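PDB 2WTB: fatty acid multifunctional protein (atmfp2), which catalyses the hydration of long-chain enoyl-CoA and the oxidation of 3-hydroxyacyl-CoA in peroxisomal fatty acid beta-oxidation during seed germination. Local coordinates for residues R524-F536 against M662-W674. Numbering follows the deposited sequence.
Sequences RAISKFGMPMGPF and MGFPPYRGGIMFW
The carbonyl oxygen of F529 is held by two nitrogens of R668, side-on: NH2 reaches F529 O at 2.6 Å and NE reaches it at 3.0 Å. The oxygen lies in the guanidinium plane, the NH2 bond fairly straight and the NE bond noticeably bent; NE stands nearly in line with the C=O bond, NH2 tilted from the carbonyl plane. This carbonyl comes just before G530, the first residue to leave helical angles, with positive phi, and the arginine's charge probably suits the partial negative charge there. The NE end of the same guanidinium lies over one face of the F529 ring, offset toward its rim, the two planes only 6° apart and R668 NE 3.2 Å from F529 CE1. Were R668 an alanine, F529 O would probably lose both donors and the ring face its guanidinium neighbour. The F529 ring, swung beside its own carbonyl carbon, enters an aromatic cluster, directing its edge at the faces of both F664 and W674; the ring planes stand at 75° and 68° respectively. Next to the carbonyl, P665 CG lies 3.3 Å from G530 CA, and the Y667 hydroxyl also comes up to that CA; a side chain on G530 would run into both. M531, bent at chi2, brings CE obliquely against F664 CD1 while SD lies near the carbonyl O of M662. P532 CD rests 3.4 Å from G663 O. The contact thus joins the end of helix 519-529, in the dehydrogenase C-terminal region, to the turn linking helices 651-662 and 671-678; helix 624-644 packs against F529, M531 and I671 through I628, F632 and V636, and helix 498-514 touches I526, M662 and I671.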
ATOM      1  N   ARG A 524      -4.862  21.161  11.878  1.00 89.32           N
ATOM      2  CA  ARG A 524      -3.444  21.377  11.614  1.00 90.12           C
ATOM      3  C   ARG A 524      -2.573  20.414  12.415  1.00 91.45           C
ATOM      4  O   ARG A 524      -1.580  19.890  11.908  1.00 86.89           O
ATOM      5  CB  ARG A 524      -3.055  22.825  11.922  1.00 89.62           C
ATOM      6  N   ALA A 525      -2.949  20.182  13.667  1.00 74.36           N
ATOM      7  CA  ALA A 525      -2.189  19.290  14.531  1.00 84.31           C
ATOM      8  C   ALA A 525      -2.213  17.868  13.992  1.00 81.21           C
ATOM      9  O   ALA A 525      -1.223  17.140  14.078  1.00 71.01           O
ATOM     10  CB  ALA A 525      -2.744  19.327  15.945  1.00 83.60           C
ATOM     11  N   ILE A 526      -3.352  17.486  13.426  1.00 92.03           N
ATOM     12  CA  ILE A 526      -3.578  16.115  12.983  1.00 90.66           C
ATOM     13  C   ILE A 526      -3.147  15.885  11.534  1.00 88.89           C
ATOM     14  O   ILE A 526      -2.748  14.778  11.167  1.00 83.27           O
ATOM     15  CB  ILE A 526      -5.053  15.709  13.185  1.00 80.92           C
ATOM     16  CG1 ILE A 526      -5.392  15.711  14.677  1.00 76.07           C
ATOM     17  CG2 ILE A 526      -5.324  14.347  12.574  1.00 81.18           C
ATOM     18  CD1 ILE A 526      -6.844  15.428  14.984  1.00 76.35           C
ATOM     19  N   SER A 527      -3.220  16.929  10.715  1.00 88.22           N
ATOM     20  CA  SER A 527      -2.753  16.840   9.336  1.00 86.99           C
ATOM     21  C   SER A 527      -1.234  16.747   9.306  1.00 85.64           C
ATOM     22  O   SER A 527      -0.650  16.232   8.351  1.00 89.69           O
ATOM     23  CB  SER A 527      -3.224  18.045   8.521  1.00 95.64           C
ATOM     24  OG  SER A 527      -4.625  18.008   8.314  1.00103.37           O
ATOM     25  N   LYS A 528      -0.603  17.251  10.360  1.00 89.60           N
ATOM     26  CA  LYS A 528       0.846  17.199  10.486  1.00 97.35           C
ATOM     27  C   LYS A 528       1.248  15.885  11.131  1.00 88.17           C
ATOM     28  O   LYS A 528       2.351  15.386  10.918  1.00 91.48           O
ATOM     29  CB  LYS A 528       1.359  18.379  11.315  1.00107.52           C
ATOM     30  CG  LYS A 528       2.874  18.440  11.438  1.00108.84           C
ATOM     31  CD  LYS A 528       3.332  19.777  12.001  1.00109.58           C
ATOM     32  CE  LYS A 528       2.755  20.023  13.385  1.00110.30           C
ATOM     33  NZ  LYS A 528       3.185  21.337  13.938  1.00111.15           N
ATOM     34  N   PHE A 529       0.338  15.328  11.923  1.00 91.21           N
ATOM     35  CA  PHE A 529       0.563  14.042  12.572  1.00 89.76           C
ATOM     36  C   PHE A 529       0.839  12.952  11.542  1.00 78.88           C
ATOM     37  O   PHE A 529       1.551  11.992  11.822  1.00 64.48           O
ATOM     38  CB  PHE A 529      -0.644  13.661  13.434  1.00 84.65           C
ATOM     39  CG  PHE A 529      -0.574  12.273  14.001  1.00 82.84           C
ATOM     40  CD1 PHE A 529       0.430  11.920  14.887  1.00 81.69           C
ATOM     41  CD2 PHE A 529      -1.521  11.321  13.656  1.00 89.14           C
ATOM     42  CE1 PHE A 529       0.491  10.640  15.412  1.00 81.78           C
ATOM     43  CE2 PHE A 529      -1.466  10.042  14.180  1.00 60.19           C
ATOM     44  CZ  PHE A 529      -0.458   9.701  15.057  1.00 76.70           C
ATOM     45  N   GLY A 530       0.277  13.113  10.350  1.00 73.88           N
ATOM     46  CA  GLY A 530       0.476  12.149   9.283  1.00 79.67           C
ATOM     47  C   GLY A 530      -0.763  11.940   8.432  1.00 71.26           C
ATOM     48  O   GLY A 530      -0.674  11.471   7.299  1.00 73.13           O
ATOM     49  N   MET A 531      -1.921  12.282   8.987  1.00 67.15           N
ATOM     50  CA  MET A 531      -3.174  12.208   8.248  1.00 62.88           C
ATOM     51  C   MET A 531      -3.115  13.131   7.040  1.00 64.94           C
ATOM     52  O   MET A 531      -2.444  14.163   7.073  1.00 70.32           O
ATOM     53  CB  MET A 531      -4.350  12.597   9.147  1.00 66.90           C
ATOM     54  CG  MET A 531      -4.642  11.595  10.249  1.00 72.75           C
ATOM     55  SD  MET A 531      -5.404  10.098   9.606  1.00 77.54           S
ATOM     56  CE  MET A 531      -5.171   8.970  10.972  1.00171.71           C
ATOM     57  N   PRO A 532      -3.816  12.760   5.960  1.00 70.36           N
ATOM     58  CA  PRO A 532      -3.843  13.570   4.740  1.00 84.86           C
ATOM     59  C   PRO A 532      -4.788  14.753   4.900  1.00 91.44           C
ATOM     60  O   PRO A 532      -4.893  15.594   4.009  1.00 94.41           O
ATOM     61  CB  PRO A 532      -4.404  12.603   3.686  1.00 81.18           C
ATOM     62  CG  PRO A 532      -4.414  11.239   4.340  1.00 75.64           C
ATOM     63  CD  PRO A 532      -4.558  11.503   5.798  1.00 68.20           C
ATOM     64  N   MET A 533      -5.461  14.815   6.043  1.00 90.32           N
ATOM     65  CA  MET A 533      -6.540  15.765   6.235  1.00 86.21           C
ATOM     66  C   MET A 533      -6.841  15.918   7.721  1.00 95.48           C
ATOM     67  O   MET A 533      -6.418  15.100   8.536  1.00104.24           O
ATOM     68  CB  MET A 533      -7.781  15.255   5.505  1.00 84.09           C
ATOM     69  CG  MET A 533      -8.597  16.322   4.822  1.00 84.08           C
ATOM     70  SD  MET A 533      -9.676  15.626   3.558  1.00 97.50           S
ATOM     71  CE  MET A 533     -10.228  17.124   2.745  1.00285.71           C
ATOM     72  N   GLY A 534      -7.569  16.972   8.072  1.00 91.82           N
ATOM     73  CA  GLY A 534      -7.998  17.164   9.443  1.00 81.78           C
ATOM     74  C   GLY A 534      -9.390  16.600   9.631  1.00 80.42           C
ATOM     75  O   GLY A 534     -10.120  16.424   8.658  1.00 75.88           O
ATOM     76  N   PRO A 535      -9.768  16.310  10.884  1.00 84.33           N
ATOM     77  CA  PRO A 535     -11.090  15.757  11.194  1.00 83.43           C
ATOM     78  C   PRO A 535     -12.212  16.549  10.528  1.00 84.01           C
ATOM     79  O   PRO A 535     -13.045  15.970   9.831  1.00 79.31           O
ATOM     80  CB  PRO A 535     -11.178  15.902  12.713  1.00 92.57           C
ATOM     81  CG  PRO A 535      -9.767  15.841  13.170  1.00 96.42           C
ATOM     82  CD  PRO A 535      -8.947  16.496  12.093  1.00 91.97           C
ATOM     83  N   PHE A 536     -12.226  17.859  10.742  1.00 89.88           N
ATOM     84  CA  PHE A 536     -13.258  18.716  10.173  1.00 95.81           C
ATOM     85  C   PHE A 536     -13.041  18.913   8.677  1.00100.26           C
ATOM     86  O   PHE A 536     -13.983  18.858   7.888  1.00 94.02           O
ATOM     87  CB  PHE A 536     -13.288  20.064  10.898  1.00 90.80           C
ATOM     88  CG  PHE A 536     -13.406  19.940  12.390  1.00 92.96           C
ATOM     89  CD1 PHE A 536     -12.275  19.946  13.190  1.00 92.81           C
ATOM     90  CD2 PHE A 536     -14.646  19.799  12.991  1.00 92.37           C
ATOM     91  CE1 PHE A 536     -12.381  19.823  14.563  1.00 94.30           C
ATOM     92  CE2 PHE A 536     -14.757  19.675  14.361  1.00 90.87           C
ATOM     93  CZ  PHE A 536     -13.622  19.686  15.148  1.00 93.89           C
ATOM     94  N   MET A 662      -8.303   5.146   5.963  1.00 85.84           N
ATOM     95  CA  MET A 662      -8.365   6.473   6.567  1.00 87.30           C
ATOM     96  C   MET A 662      -7.012   7.179   6.556  1.00 83.72           C
ATOM     97  O   MET A 662      -6.757   8.064   7.373  1.00 79.92           O
ATOM     98  CB  MET A 662      -8.911   6.383   7.992  1.00 85.35           C
ATOM     99  CG  MET A 662     -10.388   6.038   8.064  1.00 80.03           C
ATOM    100  SD  MET A 662     -11.443   7.428   7.608  1.00123.74           S
ATOM    101  CE  MET A 662     -13.067   6.703   7.828  1.00115.16           C
ATOM    102  N   GLY A 663      -6.149   6.775   5.630  1.00 78.96           N
ATOM    103  CA  GLY A 663      -4.866   7.423   5.431  1.00 77.59           C
ATOM    104  C   GLY A 663      -4.016   7.593   6.678  1.00 85.06           C
ATOM    105  O   GLY A 663      -3.264   8.560   6.789  1.00 91.71           O
ATOM    106  N   PHE A 664      -4.132   6.661   7.619  1.00 76.64           N
ATOM    107  CA  PHE A 664      -3.296   6.693   8.813  1.00 62.56           C
ATOM    108  C   PHE A 664      -1.833   6.504   8.417  1.00 73.69           C
ATOM    109  O   PHE A 664      -1.519   5.650   7.588  1.00 80.50           O
ATOM    110  CB  PHE A 664      -3.728   5.615   9.807  1.00 57.43           C
ATOM    111  CG  PHE A 664      -3.028   5.697  11.132  1.00 68.18           C
ATOM    112  CD1 PHE A 664      -3.594   6.395  12.187  1.00 73.75           C
ATOM    113  CD2 PHE A 664      -1.805   5.079  11.324  1.00 69.61           C
ATOM    114  CE1 PHE A 664      -2.954   6.477  13.408  1.00 62.13           C
ATOM    115  CE2 PHE A 664      -1.158   5.157  12.544  1.00 73.27           C
ATOM    116  CZ  PHE A 664      -1.733   5.857  13.587  1.00 67.83           C
ATOM    117  N   PRO A 665      -0.938   7.306   9.013  1.00 79.31           N
ATOM    118  CA  PRO A 665       0.496   7.355   8.695  1.00 81.06           C
ATOM    119  C   PRO A 665       1.151   5.978   8.662  1.00 78.62           C
ATOM    120  O   PRO A 665       1.279   5.341   9.707  1.00 82.93           O
ATOM    121  CB  PRO A 665       1.081   8.171   9.850  1.00 82.23           C
ATOM    122  CG  PRO A 665      -0.037   9.022  10.311  1.00 82.44           C
ATOM    123  CD  PRO A 665      -1.290   8.222  10.112  1.00 78.07           C
ATOM    124  N   PRO A 666       1.573   5.529   7.471  1.00 74.13           N
ATOM    125  CA  PRO A 666       2.214   4.223   7.287  1.00 77.92           C
ATOM    126  C   PRO A 666       3.466   4.073   8.147  1.00 74.82           C
ATOM    127  O   PRO A 666       3.688   3.010   8.725  1.00 71.64           O
ATOM    128  CB  PRO A 666       2.596   4.228   5.803  1.00 84.80           C
ATOM    129  CG  PRO A 666       1.659   5.197   5.172  1.00 81.84           C
ATOM    130  CD  PRO A 666       1.430   6.260   6.200  1.00 76.48           C
ATOM    131  N   TYR A 667       4.269   5.129   8.229  1.00 77.35           N
ATOM    132  CA  TYR A 667       5.505   5.097   9.006  1.00 82.99           C
ATOM    133  C   TYR A 667       5.247   4.929  10.503  1.00 81.52           C
ATOM    134  O   TYR A 667       6.176   4.706  11.277  1.00 88.54           O
ATOM    135  CB  TYR A 667       6.348   6.350   8.742  1.00 81.49           C
ATOM    136  CG  TYR A 667       5.543   7.625   8.663  1.00 82.87           C
ATOM    137  CD1 TYR A 667       5.090   8.106   7.442  1.00 80.77           C
ATOM    138  CD2 TYR A 667       5.231   8.347   9.808  1.00 88.23           C
ATOM    139  CE1 TYR A 667       4.349   9.270   7.363  1.00 84.86           C
ATOM    140  CE2 TYR A 667       4.492   9.511   9.739  1.00 87.21           C
ATOM    141  CZ  TYR A 667       4.052   9.969   8.516  1.00 84.15           C
ATOM    142  OH  TYR A 667       3.316  11.127   8.443  1.00 71.76           O
ATOM    143  N   ARG A 668       3.985   5.033  10.906  1.00 79.59           N
ATOM    144  CA  ARG A 668       3.614   4.786  12.295  1.00 75.18           C
ATOM    145  C   ARG A 668       3.063   3.373  12.485  1.00 82.63           C
ATOM    146  O   ARG A 668       2.588   3.023  13.565  1.00 88.10           O
ATOM    147  CB  ARG A 668       2.615   5.832  12.790  1.00 65.80           C
ATOM    148  CG  ARG A 668       3.141   7.258  12.706  1.00 68.41           C
ATOM    149  CD  ARG A 668       2.355   8.200  13.600  1.00 69.24           C
ATOM    150  NE  ARG A 668       2.558   9.595  13.228  1.00 67.99           N
ATOM    151  CZ  ARG A 668       3.607  10.324  13.600  1.00 77.21           C
ATOM    152  NH1 ARG A 668       4.558   9.787  14.351  1.00 83.51           N
ATOM    153  NH2 ARG A 668       3.708  11.588  13.216  1.00 72.23           N
ATOM    154  N   GLY A 669       3.125   2.573  11.423  1.00 83.76           N
ATOM    155  CA  GLY A 669       2.796   1.159  11.498  1.00 81.09           C
ATOM    156  C   GLY A 669       1.322   0.805  11.404  1.00 74.24           C
ATOM    157  O   GLY A 669       0.968  -0.269  10.919  1.00 67.68           O
ATOM    158  N   GLY A 670       0.462   1.704  11.870  1.00 63.81           N
ATOM    159  CA  GLY A 670      -0.965   1.446  11.896  1.00 64.62           C
ATOM    160  C   GLY A 670      -1.541   1.747  13.265  1.00 64.94           C
ATOM    161  O   GLY A 670      -0.803   1.847  14.241  1.00 58.79           O
ATOM    162  N   ILE A 671      -2.860   1.881  13.341  1.00 71.69           N
ATOM    163  CA  ILE A 671      -3.520   2.294  14.575  1.00 66.20           C
ATOM    164  C   ILE A 671      -3.133   1.411  15.765  1.00 61.24           C
ATOM    165  O   ILE A 671      -2.996   1.899  16.885  1.00 64.49           O
ATOM    166  CB  ILE A 671      -5.056   2.315  14.415  1.00 77.05           C
ATOM    167  CG1 ILE A 671      -5.650   3.587  15.024  1.00 90.87           C
ATOM    168  CG2 ILE A 671      -5.680   1.073  15.030  1.00 84.95           C
ATOM    169  CD1 ILE A 671      -5.692   3.580  16.529  1.00 96.20           C
ATOM    170  N   MET A 672      -2.945   0.117  15.521  1.00 63.63           N
ATOM    171  CA  MET A 672      -2.612  -0.813  16.597  1.00 68.62           C
ATOM    172  C   MET A 672      -1.109  -0.871  16.848  1.00 71.17           C
ATOM    173  O   MET A 672      -0.666  -0.858  17.996  1.00 73.23           O
ATOM    174  CB  MET A 672      -3.160  -2.212  16.302  1.00 72.39           C
ATOM    175  CG  MET A 672      -4.679  -2.291  16.261  1.00 74.02           C
ATOM    176  SD  MET A 672      -5.458  -2.108  17.880  1.00 68.21           S
ATOM    177  CE  MET A 672      -4.907  -3.607  18.690  1.00 71.47           C
ATOM    178  N   PHE A 673      -0.329  -0.934  15.775  1.00 55.22           N
ATOM    179  CA  PHE A 673       1.127  -0.905  15.893  1.00 61.15           C
ATOM    180  C   PHE A 673       1.581   0.365  16.610  1.00 72.91           C
ATOM    181  O   PHE A 673       2.541   0.346  17.381  1.00 81.99           O
ATOM    182  CB  PHE A 673       1.780  -0.995  14.513  1.00 57.52           C
ATOM    183  CG  PHE A 673       3.282  -0.992  14.549  1.00 66.90           C
ATOM    184  CD1 PHE A 673       3.992  -2.179  14.493  1.00 65.93           C
ATOM    185  CD2 PHE A 673       3.988   0.199  14.634  1.00 70.25           C
ATOM    186  CE1 PHE A 673       5.376  -2.180  14.521  1.00 70.54           C
ATOM    187  CE2 PHE A 673       5.372   0.203  14.666  1.00 72.62           C
ATOM    188  CZ  PHE A 673       6.065  -0.986  14.608  1.00 64.74           C
ATOM    189  N   TRP A 674       0.880   1.465  16.349  1.00 72.96           N
ATOM    190  CA  TRP A 674       1.194   2.752  16.959  1.00 67.75           C
ATOM    191  C   TRP A 674       0.814   2.747  18.434  1.00 71.24           C
ATOM    192  O   TRP A 674       1.556   3.251  19.275  1.00 63.87           O
ATOM    193  CB  TRP A 674       0.466   3.879  16.220  1.00 62.73           C
ATOM    194  CG  TRP A 674       0.637   5.236  16.834  1.00 73.76           C
ATOM    195  CD1 TRP A 674       1.764   6.006  16.819  1.00 71.81           C
ATOM    196  CD2 TRP A 674      -0.356   5.996  17.537  1.00 68.05           C
ATOM    197  NE1 TRP A 674       1.538   7.189  17.477  1.00 66.18           N
ATOM    198  CE2 TRP A 674       0.244   7.210  17.927  1.00 64.52           C
ATOM    199  CE3 TRP A 674      -1.693   5.765  17.879  1.00 66.88           C
ATOM    200  CZ2 TRP A 674      -0.445   8.191  18.639  1.00 68.84           C
ATOM    201  CZ3 TRP A 674      -2.376   6.740  18.588  1.00 76.00           C
ATOM    202  CH2 TRP A 674      -1.751   7.939  18.961  1.00 74.89           C
TER